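Local coordinates for argininosuccinate lyase (Chelativorans sp., PDB 6RXA), which acts as an EDDS lyase of the aspartase/fumarase superfamily, a C-N lyase that releases fumarate by cleaving a carbon-nitrogen bond, at residues Phe40-Gln45 / Arg121-Asp126; Arg86-Tyr91 / Lys105-Arg110; Arg112-Asn117 / Gly199-Ala204; Arg192-Pro197 / Gly220-Val225; Gly231-Asp236 / Ile316-Ser321. The protein carries 2 engineered substitutions. All coordinates share one frame; numbering follows the deposited sequence. Where two conformers were deposited one is given.

In the fold
From the N terminus, helix 35-56 is the first element used: interaction 1 packs it against helix 112-147 and closes a loop of 75 residues. Nested inside that loop, interaction 2 joins the start of helix 88-99 to the turn ahead of helix 112-147. Interaction 3 ties the first turn of helix 112-147 to loop 199-204; its segments alternate along the chain with those of interaction 1 and of interaction 4, in which the end of helix 168-193 pairs with loop 220-225. Interaction 5 then follows in series, setting the end of helix 228-233 against loop 316-321. Interactions 1 and 4 meet through Arg121 and Arg125, and interactions 3 and 5 through Asn113 and Asn117.

Interaction 1: residues Phe40-Gln45 / Arg121-Asp126; sequences FPYDSQ and RMFLRD
Tyr42 of helix 35-56 packs on Met122, Phe123 and Asp126 of helix 112-147, a helix-helix contact within the largely helical aspartase/fumarase fold. The axes of segments 40-45 and 121-126 come within 9.3 Å and run at 119° to each other, and a single aromatic side chain carries most of the contact. A chi1 of -60° sets Tyr42 CG anti to the carbonyl carbon, and the ring lies against the backbone of the other helix. Phe123 CA stands over the face of the Tyr42 ring, 4.0 Å from its centroid, in a CH-pi contact, and Phe123 N is above the ring centre. Met122 CB presses on Tyr42 CD1 at 3.5 Å, while Phe123 CB reaches Tyr42 CE2 at 4.0 Å. Leu35, Ala38 and Val39 also pack on Phe123, and Leu479 of helix 451-500 touches Asp126. The carboxylate plane of Asp126 is turned 64° from the ring. Tyr42 OH donates to Asp126 OD2 at 2.6 Å, and OD2 receives it on the lone pair pointing away from OD1.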
# COMPACT_ATOMS: atom_id res chain seq x y z
N PHE A 40 24.70 -13.58 -5.41
CA PHE A 40 25.58 -14.65 -5.86
C PHE A 40 26.91 -14.73 -5.11
O PHE A 40 27.31 -15.84 -4.72
CB PHE A 40 25.84 -14.52 -7.36
CG PHE A 40 26.96 -15.41 -7.83
CD1 PHE A 40 26.78 -16.77 -7.85
CD2 PHE A 40 28.18 -14.89 -8.20
CE1 PHE A 40 27.79 -17.62 -8.26
CE2 PHE A 40 29.20 -15.73 -8.61
CZ PHE A 40 29.01 -17.09 -8.63
N PRO A 41 27.64 -13.63 -4.90
CA PRO A 41 28.91 -13.75 -4.16
C PRO A 41 28.74 -14.27 -2.75
O PRO A 41 29.63 -14.94 -2.23
CB PRO A 41 29.51 -12.34 -4.20
CG PRO A 41 28.42 -11.45 -4.67
CD PRO A 41 27.44 -12.28 -5.45
N TYR A 42 27.61 -13.96 -2.11
CA TYR A 42 27.34 -14.51 -0.78
C TYR A 42 27.05 -16.00 -0.85
O TYR A 42 27.52 -16.77 0.00
CB TYR A 42 26.18 -13.75 -0.13
CG TYR A 42 26.48 -12.28 0.02
CD1 TYR A 42 27.29 -11.81 1.05
CD2 TYR A 42 26.00 -11.35 -0.90
CE1 TYR A 42 27.59 -10.46 1.18
CE2 TYR A 42 26.30 -10.00 -0.77
CZ TYR A 42 27.10 -9.56 0.26
OH TYR A 42 27.37 -8.21 0.38
N ASP A 43 26.26 -16.43 -1.84
CA ASP A 43 26.06 -17.86 -2.06
C ASP A 43 27.39 -18.58 -2.18
O ASP A 43 27.56 -19.68 -1.63
CB ASP A 43 25.23 -18.10 -3.32
CG ASP A 43 23.73 -17.89 -3.11
OD1 ASP A 43 23.32 -17.45 -2.02
OD2 ASP A 43 22.96 -18.18 -4.04
N SER A 44 28.36 -17.98 -2.89
CA SER A 44 29.67 -18.61 -3.06
C SER A 44 30.41 -18.73 -1.73
O SER A 44 31.11 -19.73 -1.50
CB SER A 44 30.50 -17.83 -4.08
OG SER A 44 30.06 -18.09 -5.40
N GLN A 45 30.29 -17.73 -0.87
CA GLN A 45 30.85 -17.83 0.47
C GLN A 45 30.17 -18.93 1.27
O GLN A 45 30.83 -19.67 2.00
CB GLN A 45 30.73 -16.48 1.19
CG GLN A 45 31.65 -15.42 0.62
CD GLN A 45 33.12 -15.79 0.76
OE1 GLN A 45 33.66 -15.81 1.86
NE2 GLN A 45 33.77 -16.07 -0.37
N ARG A 121 20.03 -12.99 3.53
CA ARG A 121 20.37 -12.36 4.79
C ARG A 121 21.77 -11.74 4.75
O ARG A 121 21.98 -10.64 5.28
CB ARG A 121 20.27 -13.36 5.94
CG ARG A 121 18.85 -13.70 6.40
CD ARG A 121 18.89 -14.90 7.35
NE ARG A 121 17.57 -15.19 7.90
CZ ARG A 121 17.05 -14.56 8.95
NH1 ARG A 121 17.74 -13.63 9.58
NH2 ARG A 121 15.83 -14.88 9.36
N MET A 122 22.74 -12.43 4.15
CA MET A 122 24.08 -11.86 4.08
C MET A 122 24.10 -10.60 3.22
O MET A 122 24.78 -9.62 3.54
CB MET A 122 25.06 -12.90 3.54
CG MET A 122 25.27 -14.07 4.47
SD MET A 122 26.45 -15.28 3.80
CE MET A 122 28.00 -14.46 4.09
N PHE A 123 23.37 -10.62 2.11
CA PHE A 123 23.23 -9.43 1.28
C PHE A 123 22.58 -8.30 2.05
O PHE A 123 23.11 -7.18 2.09
CB PHE A 123 22.42 -9.77 0.02
CG PHE A 123 21.95 -8.56 -0.73
CD1 PHE A 123 22.86 -7.75 -1.37
CD2 PHE A 123 20.61 -8.24 -0.78
CE1 PHE A 123 22.43 -6.61 -2.04
CE2 PHE A 123 20.18 -7.11 -1.47
CZ PHE A 123 21.09 -6.31 -2.09
N LEU A 124 21.42 -8.56 2.68
CA LEU A 124 20.73 -7.51 3.42
C LEU A 124 21.58 -7.00 4.58
O LEU A 124 21.56 -5.80 4.89
CB LEU A 124 19.36 -7.98 3.92
CG LEU A 124 18.34 -8.29 2.84
CD1 LEU A 124 17.03 -8.80 3.44
CD2 LEU A 124 18.09 -7.08 1.93
N ARG A 125 22.33 -7.90 5.23
CA ARG A 125 23.19 -7.52 6.34
C ARG A 125 24.24 -6.51 5.89
O ARG A 125 24.42 -5.46 6.53
CB ARG A 125 23.85 -8.79 6.90
CG ARG A 125 24.82 -8.58 8.03
CD ARG A 125 25.37 -9.92 8.53
NE ARG A 125 26.27 -10.53 7.55
CZ ARG A 125 26.81 -11.74 7.69
NH1 ARG A 125 26.53 -12.49 8.75
NH2 ARG A 125 27.64 -12.18 6.76
N ASP A 126 24.92 -6.78 4.77
CA ASP A 126 25.89 -5.82 4.26
C ASP A 126 25.20 -4.52 3.87
O ASP A 126 25.72 -3.43 4.13
CB ASP A 126 26.65 -6.40 3.07
CG ASP A 126 27.94 -7.14 3.48
OD1 ASP A 126 28.35 -7.11 4.66
OD2 ASP A 126 28.56 -7.77 2.60

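Interaction 2: residues Arg86-Tyr91 / Lys105-Arg110; sequences RTYLPY and KMHIGR
Tyr88 meets Met106 and His107 with the phenol end of its side chain, and these three residues supply most of the buried surface. Met106, extended beyond CG, comes tip to tip with Tyr88: its methyl CE is 3.6 Å from Tyr88 OH and also lies at the ring edge of Tyr91, 4.0 Å from CD1. The contact joins the first turn of helix 88-99 to Met106 and the type II beta turn His107 to Arg110 that follows it, ahead of helix 112-147. The rings of Tyr88 and His107 are nearly parallel, at 22°, but slid apart: Tyr88 CE2 lies over the rim of one imidazole face and Arg110 O covers the opposite face. Glu92 is the main polar partner of Tyr88 OH, to which Arg110 NH2 adds a weak hydrogen bond of 3.3 Å; Arg110 NH1 binds His47. His107 NE2 is hydrogen-bonded to Ser281 OG of the third subunit, a residue that, like Arg112 on which Tyr88 packs, binds succinate and fumarate in other structures of this protein.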
# COMPACT_ATOMS: atom_id res chain seq x y z
N ARG A 86 24.77 -18.10 -12.02
CA ARG A 86 24.60 -17.41 -10.74
C ARG A 86 23.43 -17.92 -9.91
O ARG A 86 23.21 -17.40 -8.81
CB ARG A 86 24.50 -15.90 -10.96
CG ARG A 86 25.77 -15.32 -11.52
CD ARG A 86 25.65 -13.85 -11.87
NE ARG A 86 26.82 -13.44 -12.63
CZ ARG A 86 26.95 -12.27 -13.25
NH1 ARG A 86 25.98 -11.37 -13.19
NH2 ARG A 86 28.07 -12.02 -13.92
N THR A 87 22.69 -18.92 -10.39
CA THR A 87 21.70 -19.64 -9.59
C THR A 87 22.24 -21.05 -9.30
O THR A 87 23.17 -21.52 -9.96
CB THR A 87 20.33 -19.70 -10.26
OG1 THR A 87 20.44 -20.31 -11.55
CG2 THR A 87 19.76 -18.27 -10.42
N TYR A 88 21.62 -21.72 -8.32
CA TYR A 88 22.30 -22.83 -7.66
C TYR A 88 22.50 -24.04 -8.59
O TYR A 88 23.63 -24.53 -8.75
CB TYR A 88 21.60 -23.26 -6.36
CG TYR A 88 22.38 -24.41 -5.81
CD1 TYR A 88 23.63 -24.19 -5.24
CD2 TYR A 88 21.94 -25.72 -5.96
CE1 TYR A 88 24.40 -25.24 -4.81
CE2 TYR A 88 22.72 -26.78 -5.52
CZ TYR A 88 23.95 -26.52 -4.95
OH TYR A 88 24.75 -27.56 -4.51
N LEU A 89 21.42 -24.62 -9.12
CA LEU A 89 21.60 -25.85 -9.89
C LEU A 89 22.50 -25.64 -11.09
O LEU A 89 23.36 -26.50 -11.35
CB LEU A 89 20.26 -26.49 -10.24
CG LEU A 89 19.55 -27.17 -9.07
CD1 LEU A 89 18.17 -27.67 -9.49
CD2 LEU A 89 20.38 -28.33 -8.52
N PRO A 90 22.39 -24.54 -11.85
CA PRO A 90 23.38 -24.28 -12.91
C PRO A 90 24.81 -24.21 -12.40
O PRO A 90 25.74 -24.72 -13.05
CB PRO A 90 22.91 -22.96 -13.52
CG PRO A 90 21.41 -22.99 -13.31
CD PRO A 90 21.22 -23.64 -11.95
N TYR A 91 25.01 -23.58 -11.24
CA TYR A 91 26.35 -23.48 -10.66
C TYR A 91 26.89 -24.84 -10.27
O TYR A 91 28.04 -25.18 -10.56
CB TYR A 91 26.27 -22.54 -9.46
CG TYR A 91 27.59 -22.29 -8.78
CD1 TYR A 91 28.10 -23.19 -7.86
CD2 TYR A 91 28.33 -21.15 -9.06
CE1 TYR A 91 29.31 -22.97 -7.23
CE2 TYR A 91 29.54 -20.92 -8.44
CZ TYR A 91 30.03 -21.83 -7.52
OH TYR A 91 31.23 -21.62 -6.90
N LYS A 105 28.61 -33.56 -3.75
CA LYS A 105 28.69 -33.72 -2.30
C LYS A 105 28.62 -32.41 -1.56
O LYS A 105 28.39 -32.41 -0.35
CB LYS A 105 29.97 -34.48 -1.92
CG LYS A 105 29.94 -35.93 -2.34
CD LYS A 105 30.99 -36.75 -1.59
CE LYS A 105 30.89 -38.22 -1.93
NZ LYS A 105 31.78 -39.04 -1.06
N MET A 106 28.83 -31.27 -2.24
CA MET A 106 28.71 -30.01 -1.52
C MET A 106 27.27 -29.73 -1.09
O MET A 106 27.05 -28.83 -0.27
CB MET A 106 29.27 -28.83 -2.32
CG MET A 106 28.40 -28.29 -3.45
SD MET A 106 28.79 -26.54 -3.77
CE MET A 106 28.00 -26.32 -5.36
N HIS A 107 26.30 -30.46 -1.62
CA HIS A 107 24.90 -30.25 -1.25
C HIS A 107 24.45 -31.17 -0.13
O HIS A 107 23.28 -31.10 0.27
CB HIS A 107 24.00 -30.43 -2.47
CG HIS A 107 22.79 -29.54 -2.46
ND1 HIS A 107 22.86 -28.19 -2.22
CD2 HIS A 107 21.48 -29.82 -2.66
CE1 HIS A 107 21.65 -27.66 -2.28
NE2 HIS A 107 20.79 -28.63 -2.56
N ILE A 108 25.33 -32.03 0.40
CA ILE A 108 24.94 -32.90 1.49
C ILE A 108 24.42 -32.08 2.67
O ILE A 108 25.08 -31.14 3.13
CB ILE A 108 26.11 -33.81 1.90
CG1 ILE A 108 26.35 -34.87 0.82
CG2 ILE A 108 25.83 -34.44 3.25
CD1 ILE A 108 27.67 -35.64 1.00
N GLY A 109 23.24 -32.44 3.16
CA GLY A 109 22.67 -31.78 4.32
C GLY A 109 22.13 -30.39 4.09
O GLY A 109 21.86 -29.67 5.05
N ARG A 110 21.91 -29.99 2.83
CA ARG A 110 21.56 -28.62 2.48
C ARG A 110 20.49 -28.62 1.41
O ARG A 110 20.20 -29.65 0.79
CB ARG A 110 22.83 -27.89 1.98
CG ARG A 110 22.70 -26.41 1.78
CD ARG A 110 24.05 -25.83 1.38
NE ARG A 110 24.53 -26.31 0.09
CZ ARG A 110 25.51 -25.71 -0.58
NH1 ARG A 110 26.08 -24.63 -0.07
NH2 ARG A 110 25.90 -26.16 -1.76

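Interaction 3: residues Arg112-Asn117 / Gly199-Ala204; sequences RNDLAN and GAAATA. With FMT (formic acid), chain B; FMT (formic acid), chain D; FMT (formic acid), chain C.
Asp114 and Asn113, in the first turn of helix 112-147, hold the loop 199-204 in two different ways. The tight part is the buried carboxylate of Asp114. Its CG lies between the backbone N and the carbonyl carbon (chi1 63°), and OD2 accepts from Gly199 N at 3.0 Å and, more weakly, from Ala201 N at 2.9 Å. OD1 binds Ser111 N just ahead of the helix. By contrast, Asn113 and Arg112 are partly exposed and face three formates, probably from the crystallisation liquor. Asn113 ND2 gives one hydrogen to Ala202 O at 3.0 Å, almost straight at 173° and on a lone pair in the carbonyl plane, and the other to O2 of formate C at 2.9 Å. Arg112 binds formates B and D at the edge of its guanidinium, with NH1 to O1 of formate D at 2.8 Å. Thr158 of the second subunit and Lys286 of the third also hold formate. Arg112 and Asn113 bind succinate and fumarate in other structures of this protein. The two ND2 bonds would fix the amide's rotation here, consistent with the loop positioning a carboxylate-binding residue as a second shell.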
# COMPACT_ATOMS: atom_id res chain seq x y z
N ARG A 112 18.48 -25.71 -1.64
CA ARG A 112 18.37 -24.34 -2.13
C ARG A 112 17.59 -23.45 -1.16
O ARG A 112 17.79 -22.23 -1.16
CB ARG A 112 17.71 -24.30 -3.52
CG ARG A 112 18.64 -24.78 -4.64
CD ARG A 112 17.98 -24.67 -6.01
NE ARG A 112 16.76 -25.49 -6.10
CZ ARG A 112 15.98 -25.57 -7.17
NH1 ARG A 112 16.27 -24.89 -8.27
NH2 ARG A 112 14.90 -26.34 -7.15
N ASN A 113 16.73 -24.03 -0.31
CA ASN A 113 15.86 -23.22 0.54
C ASN A 113 16.63 -22.53 1.65
O ASN A 113 16.44 -21.32 1.88
CB ASN A 113 14.72 -24.07 1.12
CG ASN A 113 13.81 -24.64 0.05
OD1 ASN A 113 13.83 -24.20 -1.11
ND2 ASN A 113 13.02 -25.63 0.42
N ASP A 114 17.48 -23.27 2.38
CA ASP A 114 18.27 -22.61 3.43
C ASP A 114 19.41 -21.79 2.84
O ASP A 114 19.73 -20.71 3.37
CB ASP A 114 18.67 -23.56 4.56
CG ASP A 114 19.58 -24.70 4.15
OD1 ASP A 114 19.62 -25.08 2.97
OD2 ASP A 114 20.22 -25.25 5.08
N LEU A 115 19.99 -22.24 1.73
CA LEU A 115 20.98 -21.45 1.01
C LEU A 115 20.41 -20.09 0.62
O LEU A 115 21.04 -19.04 0.85
CB LEU A 115 21.43 -22.20 -0.25
CG LEU A 115 22.24 -21.40 -1.28
CD1 LEU A 115 23.61 -21.04 -0.72
CD2 LEU A 115 22.40 -22.19 -2.57
N ALA A 116 19.22 -20.09 0.01
CA ALA A 116 18.62 -18.84 -0.46
C ALA A 116 18.34 -17.90 0.70
O ALA A 116 18.63 -16.71 0.62
CB ALA A 116 17.33 -19.13 -1.23
N ASN A 117 17.76 -18.42 1.79
CA ASN A 117 17.43 -17.56 2.93
C ASN A 117 18.71 -16.97 3.52
O ASN A 117 18.75 -15.77 3.83
CB ASN A 117 16.66 -18.37 3.98
CG ASN A 117 15.90 -17.49 4.97
OD1 ASN A 117 16.45 -17.01 5.97
ND2 ASN A 117 14.59 -17.32 4.74
N GLY A 199 21.36 -25.21 7.90
CA GLY A 199 21.08 -26.40 8.69
C GLY A 199 19.62 -26.75 8.71
O GLY A 199 19.27 -27.89 9.05
N ALA A 200 18.75 -25.81 8.34
CA ALA A 200 17.34 -26.12 8.14
C ALA A 200 17.13 -27.00 6.92
O ALA A 200 16.09 -27.67 6.81
CB ALA A 200 16.55 -24.83 7.98
N ALA A 201 18.08 -27.01 5.99
CA ALA A 201 17.97 -27.79 4.75
C ALA A 201 16.65 -27.42 4.06
O ALA A 201 16.40 -26.23 3.84
CB ALA A 201 18.22 -29.26 5.01
N ALA A 202 15.81 -28.40 3.70
CA ALA A 202 14.59 -28.09 2.96
C ALA A 202 13.59 -27.31 3.80
O ALA A 202 12.84 -26.49 3.26
CB ALA A 202 13.95 -29.39 2.48
N THR A 203 13.57 -27.57 5.11
CA THR A 203 12.57 -27.05 6.04
C THR A 203 12.51 -27.89 7.32
O THR A 203 11.83 -27.49 8.27
CB THR A 203 11.17 -27.04 5.42
OG1 THR A 203 10.24 -26.47 6.35
CG2 THR A 203 10.72 -28.46 5.05
N ALA A 204 13.16 -29.05 7.35
CA ALA A 204 13.04 -29.98 8.48
C ALA A 204 14.39 -30.44 9.01
O ALA A 204 14.45 -31.44 9.74
CB ALA A 204 12.18 -31.19 8.09
C FMT B . 14.90 -27.06 -2.79
O1 FMT B . 14.82 -28.02 -2.04
O2 FMT B . 14.68 -27.18 -3.99
C FMT D . 13.50 -24.47 -10.64
O1 FMT D . 14.12 -25.36 -10.06
O2 FMT D . 13.71 -23.27 -10.42
C FMT C . 11.36 -27.34 -2.38
O1 FMT C . 10.71 -28.26 -2.90
O2 FMT C . 11.05 -26.83 -1.29

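Interaction 4: residues Arg192-Pro197 / Gly220-Val225; sequences RINLCP and GFDGLV
Phe221 lies against the chain from Asn194 to Cys196, in contact from root to rim. CB touches Cys196 CB at 3.7 Å. Along one side, CD1 is 3.3 Å from the side-chain oxygen Asn194 OD1 and CE1 is 3.4 Å from the backbone oxygen Leu195 O. On the other side, CD2 is 3.5 Å from Cys196 CB, which stands over one ring face in a CH-pi contact; CE2 is 3.8 Å from Cys196 SG, which approaches obliquely. Arg125 of helix 112-147 adds a cation-pi contact and binds Asn194 OD1. A single parallel beta bridge between Cys196 and Leu224, made by Cys196 N to Gly223 O (2.8 Å) and Val225 N to Cys196 O (2.9 Å), joins the chain leaving helix 168-193 to the loop between helices 212-218 and 228-233. Gly220 is the C-prime residue of a Schellman motif closing helix 212-218. Asn194 ND2 makes a bent, weak bond to Asp222 OD2, and a water links that nitrogen to Gly220 O and Asp222 OD1.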
# COMPACT_ATOMS: atom_id res chain seq x y z
N ARG A 192 18.06 -9.18 14.11
CA ARG A 192 17.21 -10.22 13.53
C ARG A 192 17.71 -10.68 12.16
O ARG A 192 17.53 -11.85 11.81
CB ARG A 192 15.75 -9.76 13.47
CG ARG A 192 15.03 -9.88 14.82
CD ARG A 192 13.56 -9.40 14.75
NE ARG A 192 13.43 -7.95 14.65
CZ ARG A 192 13.49 -7.12 15.69
NH1 ARG A 192 13.69 -7.59 16.91
NH2 ARG A 192 13.35 -5.82 15.51
N ILE A 193 18.31 -9.78 11.37
CA ILE A 193 18.87 -10.18 10.08
C ILE A 193 20.07 -11.08 10.28
O ILE A 193 20.26 -12.05 9.54
CB ILE A 193 19.24 -8.94 9.24
CG1 ILE A 193 17.98 -8.26 8.70
CG2 ILE A 193 20.15 -9.31 8.08
CD1 ILE A 193 18.21 -7.05 7.87
N ASN A 194 20.89 -10.79 11.28
CA ASN A 194 22.18 -11.46 11.45
C ASN A 194 22.06 -12.75 12.26
O ASN A 194 22.80 -12.99 13.22
CB ASN A 194 23.19 -10.51 12.07
CG ASN A 194 24.61 -11.01 11.87
OD1 ASN A 194 24.86 -11.76 10.93
ND2 ASN A 194 25.52 -10.59 12.73
N LEU A 195 21.14 -13.60 11.82
CA LEU A 195 20.92 -14.93 12.36
C LEU A 195 20.98 -15.93 11.21
O LEU A 195 20.44 -15.67 10.13
CB LEU A 195 19.53 -15.00 13.01
CG LEU A 195 19.31 -14.07 14.20
CD1 LEU A 195 17.85 -14.13 14.63
CD2 LEU A 195 20.21 -14.47 15.35
N CYS A 196 21.64 -17.06 11.44
CA CYS A 196 21.94 -18.00 10.36
C CYS A 196 20.88 -19.10 10.27
O CYS A 196 20.69 -19.83 11.26
CB CYS A 196 23.29 -18.63 10.59
SG CYS A 196 23.82 -19.61 9.18
N PRO A 197 20.22 -19.28 9.13
CA PRO A 197 19.25 -20.38 8.97
C PRO A 197 19.84 -21.66 8.39
O PRO A 197 19.11 -22.64 8.24
CB PRO A 197 18.23 -19.78 7.99
CG PRO A 197 19.11 -18.96 7.07
CD PRO A 197 20.19 -18.37 7.97
N GLY A 220 29.94 -15.17 9.79
CA GLY A 220 29.77 -13.92 10.51
C GLY A 220 28.45 -13.71 11.21
O GLY A 220 28.21 -12.60 11.71
N PHE A 221 27.58 -14.71 11.25
CA PHE A 221 26.30 -14.53 11.94
C PHE A 221 26.51 -14.55 13.45
O PHE A 221 27.46 -15.15 13.95
CB PHE A 221 25.34 -15.64 11.54
CG PHE A 221 24.82 -15.53 10.13
CD1 PHE A 221 23.76 -14.70 9.83
CD2 PHE A 221 25.36 -16.30 9.11
CE1 PHE A 221 23.26 -14.61 8.54
CE2 PHE A 221 24.85 -16.22 7.82
CZ PHE A 221 23.79 -15.38 7.54
N ASP A 222 25.60 -13.89 14.17
CA ASP A 222 25.70 -13.75 15.62
C ASP A 222 24.86 -14.78 16.38
O ASP A 222 24.92 -14.81 17.62
CB ASP A 222 25.30 -12.34 16.05
CG ASP A 222 26.33 -11.30 15.64
OD1 ASP A 222 27.52 -11.65 15.56
OD2 ASP A 222 25.93 -10.14 15.39
N GLY A 223 24.11 -15.62 15.69
CA GLY A 223 23.26 -16.62 16.31
C GLY A 223 22.55 -17.35 15.20
O GLY A 223 22.78 -17.09 14.02
N LEU A 224 21.69 -18.30 15.60
CA LEU A 224 20.96 -19.12 14.66
C LEU A 224 19.50 -18.68 14.56
O LEU A 224 18.92 -18.17 15.52
CB LEU A 224 20.95 -20.59 15.10
CG LEU A 224 22.31 -21.26 15.22
CD1 LEU A 224 22.14 -22.70 15.63
CD2 LEU A 224 23.10 -21.14 13.92
N VAL A 225 18.90 -18.89 13.39
CA VAL A 225 17.46 -19.08 13.30
C VAL A 225 17.27 -20.54 13.68
O VAL A 225 17.73 -21.44 12.95
CB VAL A 225 16.92 -18.80 11.90
CG1 VAL A 225 15.40 -19.04 11.88
CG2 VAL A 225 17.26 -17.40 11.39
O HOH W 1 28.75 -10.56 13.31

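Interaction 5: residues Gly231-Asp236 / Ile316-Ser321; sequences GVAGWD and IEYQMS. Engineered in segment 316-321: Met320 (natural residue Tyr).
Tyr318 OH lies beside Gly234 CA and is gripped by two partners: Glu230 OE1, one turn back in helix 228-233, and a water that donates to the phenol oxygen at 3.0 Å. The same water accepts from Trp235 N at 2.9 Å and donates to Asp236 OD1 at 2.8 Å, so it bridges loop 316-321 to the junction where helix 228-233 ends and helix 236-262 begins. Trp235 is the N-cap residue of the second helix, and Tyr318 is the centre of an inverse gamma turn in the loop. No direct hydrogen bond joins the two segments; the rest is van der Waals packing. Val232 and Met320 cross at about a right angle, Val232 CG2 meeting Met320 CB at 3.9 Å. Met320 is an engineered residue, tyrosine in the natural protein, which was modelled in two conformers and lies next to Asn113, a succinate-binding residue. The second subunit holds the loop from outside: Gln319 NE2 is bonded to its Glu258, and Arg254 of that subunit bonds both Ala233 O and Glu317 O, tying the two segments together through one side chain. At the centre of the contact is the methyl of Ala233, which is 3.9 Å from Tyr318 CD2, oblique to that ring, and presses against Gln319 C at 3.5 Å.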
# COMPACT_ATOMS: atom_id res chain seq x y z
N GLY A 231 13.60 -21.21 9.73
CA GLY A 231 14.78 -20.94 8.94
C GLY A 231 14.50 -20.73 7.46
O GLY A 231 15.17 -19.93 6.80
N VAL A 232 13.52 -21.46 6.91
CA VAL A 232 13.19 -21.31 5.49
C VAL A 232 11.93 -20.49 5.22
O VAL A 232 11.82 -19.84 4.17
CB VAL A 232 13.12 -22.67 4.75
CG1 VAL A 232 14.48 -23.38 4.84
CG2 VAL A 232 11.98 -23.54 5.26
N ALA A 233 10.95 -20.55 6.12
CA ALA A 233 9.70 -19.82 5.97
C ALA A 233 9.79 -18.39 6.49
O ALA A 233 9.01 -17.53 6.03
CB ALA A 233 8.57 -20.55 6.72
N GLY A 234 10.71 -18.12 7.40
CA GLY A 234 10.80 -16.80 8.01
C GLY A 234 11.20 -15.73 7.01
O GLY A 234 12.19 -15.87 6.28
N TRP A 235 10.44 -14.64 7.00
CA TRP A 235 10.63 -13.55 6.05
C TRP A 235 10.33 -12.21 6.71
O TRP A 235 10.34 -11.18 6.03
CB TRP A 235 9.68 -13.75 4.87
CG TRP A 235 10.13 -13.19 3.55
CD1 TRP A 235 9.59 -12.16 2.86
CD2 TRP A 235 11.18 -13.71 2.72
NE1 TRP A 235 10.24 -11.98 1.66
CE2 TRP A 235 11.22 -12.92 1.55
CE3 TRP A 235 12.09 -14.75 2.87
CZ2 TRP A 235 12.16 -13.13 0.54
CZ3 TRP A 235 13.01 -14.98 1.85
CH2 TRP A 235 13.04 -14.17 0.71
N ASP A 236 10.04 -12.19 8.02
CA ASP A 236 9.58 -10.95 8.62
C ASP A 236 10.69 -9.90 8.62
O ASP A 236 10.40 -8.70 8.60
CB ASP A 236 9.11 -11.18 10.06
CG ASP A 236 7.78 -11.90 10.15
OD1 ASP A 236 7.21 -12.30 9.11
OD2 ASP A 236 7.30 -12.02 11.31
N ILE A 316 0.12 -16.56 1.77
CA ILE A 316 0.65 -17.92 1.79
C ILE A 316 0.44 -18.58 3.15
O ILE A 316 -0.26 -18.04 4.02
CB ILE A 316 2.14 -17.93 1.38
CG1 ILE A 316 2.98 -17.09 2.34
CG2 ILE A 316 2.27 -17.40 -0.06
CD1 ILE A 316 4.48 -17.31 2.24
N GLU A 317 1.00 -19.77 3.33
CA GLU A 317 1.04 -20.48 4.60
C GLU A 317 2.39 -20.21 5.28
O GLU A 317 3.22 -19.44 4.78
CB GLU A 317 0.79 -21.97 4.39
CG GLU A 317 -0.62 -22.29 3.87
CD GLU A 317 -0.84 -21.87 2.43
OE1 GLU A 317 -0.00 -22.24 1.57
OE2 GLU A 317 -1.86 -21.20 2.18
N TYR A 318 2.62 -20.84 6.44
CA TYR A 318 3.88 -20.63 7.17
C TYR A 318 4.88 -21.66 6.67
O TYR A 318 5.33 -22.56 7.39
CB TYR A 318 3.71 -20.65 8.70
CG TYR A 318 4.72 -19.69 9.29
CD1 TYR A 318 4.43 -18.34 9.40
CD2 TYR A 318 5.98 -20.11 9.64
CE1 TYR A 318 5.38 -17.44 9.85
CE2 TYR A 318 6.95 -19.21 10.10
CZ TYR A 318 6.64 -17.88 10.21
OH TYR A 318 7.59 -16.98 10.67
N GLN A 319 5.22 -21.49 5.39
CA GLN A 319 6.02 -22.43 4.63
C GLN A 319 7.08 -21.69 3.82
O GLN A 319 6.95 -20.50 3.53
CB GLN A 319 5.15 -23.12 3.57
CG GLN A 319 4.10 -24.05 4.10
CD GLN A 319 3.19 -24.59 3.01
OE1 GLN A 319 3.51 -24.54 1.81
NE2 GLN A 319 2.02 -25.09 3.42
N MET A 320 8.11 -22.43 3.41
CA MET A 320 8.91 -22.00 2.28
C MET A 320 8.00 -21.84 1.07
O MET A 320 7.17 -22.71 0.78
CB MET A 320 9.95 -23.07 1.99
CG MET A 320 10.72 -22.86 0.72
SD MET A 320 11.89 -21.53 0.95
CE MET A 320 12.37 -21.19 -0.74
N SER A 321 8.16 -20.73 0.36
CA SER A 321 7.33 -20.40 -0.78
C SER A 321 8.15 -19.58 -1.76
O SER A 321 8.83 -18.64 -1.36
CB SER A 321 6.13 -19.56 -0.33
OG SER A 321 5.41 -19.03 -1.43
O HOH W 2 8.03 -14.89 8.59